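Local coordinates for protein protoporphyrinogen oxidase (Exiguobacterium sibiricum, PDB 3LOV) that probably oxidises coproporphyrinogen III to coproporphyrin III with FAD and oxygen, a step of heme b biosynthesis, at residues I92-G96 with G97-I101. Residues are numbered along the deposited sequence; the frame is centred on the assembly and turned at random. Where two conformers were deposited one is given.
Sequences ILDTG and GLHPI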
ATOM      1  N   ILE A  92       9.249 -17.775   3.097  1.00 24.87           N
ATOM      2  CA  ILE A  92      10.343 -16.790   3.041  1.00 27.65           C
ATOM      3  C   ILE A  92      11.426 -17.446   2.212  1.00 27.85           C
ATOM      4  O   ILE A  92      11.817 -18.588   2.501  1.00 26.91           O
ATOM      5  CB  ILE A  92      11.030 -16.463   4.395  1.00 27.07           C
ATOM      6  CG1 ILE A  92      10.032 -16.161   5.517  1.00 39.67           C
ATOM      7  CG2 ILE A  92      11.913 -15.257   4.256  1.00 22.71           C
ATOM      8  CD1 ILE A  92       9.391 -14.764   5.471  1.00 36.97           C
ATOM      9  N   LEU A  93      11.900 -16.724   1.205  1.00 26.00           N
ATOM     10  CA  LEU A  93      13.100 -17.059   0.458  1.00 26.52           C
ATOM     11  C   LEU A  93      14.277 -16.273   0.988  1.00 26.05           C
ATOM     12  O   LEU A  93      14.279 -15.033   0.969  1.00 24.50           O
ATOM     13  CB  LEU A  93      12.923 -16.699  -1.017  1.00 25.76           C
ATOM     14  CG  LEU A  93      14.021 -17.060  -2.026  1.00 27.66           C
ATOM     15  CD1 LEU A  93      14.225 -18.577  -2.133  1.00 29.63           C
ATOM     16  CD2 LEU A  93      13.630 -16.528  -3.380  1.00 24.66           C
ATOM     17  N   ASP A  94      15.278 -16.984   1.484  1.00 27.06           N
ATOM     18  CA  ASP A  94      16.580 -16.379   1.739  1.00 27.36           C
ATOM     19  C   ASP A  94      17.704 -17.115   1.006  1.00 28.89           C
ATOM     20  O   ASP A  94      17.455 -17.947   0.127  1.00 25.29           O
ATOM     21  CB  ASP A  94      16.831 -16.314   3.230  1.00 28.79           C
ATOM     22  CG  ASP A  94      16.954 -17.677   3.880  1.00 29.73           C
ATOM     23  OD1 ASP A  94      17.104 -18.728   3.200  1.00 27.03           O
ATOM     24  OD2 ASP A  94      16.874 -17.681   5.120  1.00 47.82           O
ATOM     25  N   THR A  95      18.942 -16.814   1.380  1.00 32.29           N
ATOM     26  CA  THR A  95      20.087 -17.373   0.696  1.00 35.21           C
ATOM     27  C   THR A  95      20.124 -18.889   0.891  1.00 38.40           C
ATOM     28  O   THR A  95      20.610 -19.608   0.024  1.00 41.16           O
ATOM     29  CB  THR A  95      21.392 -16.717   1.160  1.00 34.48           C
ATOM     30  OG1 THR A  95      21.434 -16.716   2.581  1.00 49.70           O
ATOM     31  CG2 THR A  95      21.454 -15.310   0.727  1.00 24.71           C
ATOM     32  N   GLY A  96      19.547 -19.370   1.991  1.00 38.70           N
ATOM     33  CA  GLY A  96      19.418 -20.794   2.240  1.00 39.46           C
ATOM     34  C   GLY A  96      18.232 -21.500   1.605  1.00 41.47           C
ATOM     35  O   GLY A  96      17.965 -22.650   1.941  1.00 43.77           O
ATOM     36  N   GLY A  97      17.505 -20.840   0.705  1.00 40.75           N
ATOM     37  CA  GLY A  97      16.358 -21.469   0.026  1.00 37.69           C
ATOM     38  C   GLY A  97      14.972 -21.009   0.477  1.00 35.85           C
ATOM     39  O   GLY A  97      14.822 -19.969   1.122  1.00 31.04           O
ATOM     40  N   LEU A  98      13.962 -21.802   0.122  1.00 34.98           N
ATOM     41  CA  LEU A  98      12.563 -21.495   0.391  1.00 35.65           C
ATOM     42  C   LEU A  98      12.114 -22.161   1.692  1.00 36.22           C
ATOM     43  O   LEU A  98      12.042 -23.384   1.759  1.00 37.58           O
ATOM     44  CB  LEU A  98      11.682 -22.000  -0.755  1.00 35.55           C
ATOM     45  CG  LEU A  98      10.890 -21.047  -1.645  1.00 38.62           C
ATOM     46  CD1 LEU A  98       9.795 -21.879  -2.358  1.00 40.71           C
ATOM     47  CD2 LEU A  98      10.285 -19.858  -0.910  1.00 34.90           C
ATOM     48  N   HIS A  99      11.828 -21.359   2.715  1.00 33.79           N
ATOM     49  CA  HIS A  99      11.368 -21.856   4.006  1.00 34.41           C
ATOM     50  C   HIS A  99       9.902 -21.541   4.201  1.00 35.89           C
ATOM     51  O   HIS A  99       9.479 -20.424   3.921  1.00 35.20           O
ATOM     52  CB  HIS A  99      12.087 -21.180   5.170  1.00 32.73           C
ATOM     53  CG  HIS A  99      13.571 -21.141   5.043  1.00 32.99           C
ATOM     54  ND1 HIS A  99      14.399 -21.963   5.777  1.00 33.00           N
ATOM     55  CD2 HIS A  99      14.382 -20.345   4.304  1.00 32.97           C
ATOM     56  CE1 HIS A  99      15.657 -21.668   5.500  1.00 31.33           C
ATOM     57  NE2 HIS A  99      15.674 -20.694   4.608  1.00 33.34           N
ATOM     58  N   PRO A 100       9.124 -22.503   4.725  1.00 38.05           N
ATOM     59  CA  PRO A 100       7.753 -22.126   5.062  1.00 37.44           C
ATOM     60  C   PRO A 100       7.761 -21.151   6.222  1.00 35.11           C
ATOM     61  O   PRO A 100       8.658 -21.211   7.074  1.00 36.01           O
ATOM     62  CB  PRO A 100       7.093 -23.454   5.459  1.00 38.93           C
ATOM     63  CG  PRO A 100       8.232 -24.422   5.744  1.00 42.03           C
ATOM     64  CD  PRO A 100       9.539 -23.776   5.356  1.00 36.84           C
ATOM     65  N   ILE A 101       6.812 -20.218   6.222  1.00 34.43           N
ATOM     66  CA  ILE A 101       6.688 -19.262   7.323  0.50 33.79           C
ATOM     67  C   ILE A 101       6.527 -20.079   8.611  1.00 35.10           C
ATOM     68  O   ILE A 101       5.668 -20.944   8.691  1.00 36.38           O
ATOM     69  CB  ILE A 101       5.458 -18.319   7.155  0.50 33.36           C
ATOM     70  CG1 ILE A 101       5.673 -17.300   6.023  0.50 35.88           C
ATOM     71  CG2 ILE A 101       5.163 -17.571   8.451  0.50 26.92           C
ATOM     72  CD1 ILE A 101       4.498 -16.312   5.845  0.50 19.80           C
TER
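Asp94 holds CG between its backbone N and carbonyl carbon (chi1 65°), and His99 holds CG anti to its carbonyl carbon (chi1 -49°). On one face of a tight beta hairpin this sets OD1 of Asp94 against NE2 of His99 and within reach of Gly96 N. NE2 of His99 donates to OD1 of Asp94 at 2.8 Å. The oxygen lies close to the ring plane, but the carboxylate stands almost perpendicular to the ring, at 83°. OD1 is met on its syn side, out of the carboxylate plane. The same OD1 of Asp94 takes a weak bond from Gly96 N at 2.8 Å. ND1 of His99 is hydrogen-bonded with Thr120 OG1, so both ring nitrogens are engaged.

Strands 90-94 and 97-100 are joined by a type I turn from Asp94 to Gly97. Gly97 N donates to Asp94 O at 3.0 Å, from above the carbonyl plane, and Gly97 O accepts from Asp94 N. Gly97 has a positive phi, and a side chain there would strike Gly96 O. Ile92 and His99 exchange two backbone bonds, each 2.8 Å between N and O. On the other face, Leu93 CB packs 4.1 Å from Leu98 CD2, and both leucines touch Phe330 of the adjoining strand 329-332.

Replacing His99 by alanine is likely to leave OD1 of Asp94 without its ring donor, the carboxylate freer to turn and Thr120 without its ring partner. With both ring nitrogens bonded, the imidazole is held against flipping. The nearby carboxylate would probably make a second proton on the ring easier to hold, though the NE2 bond needs no charge there.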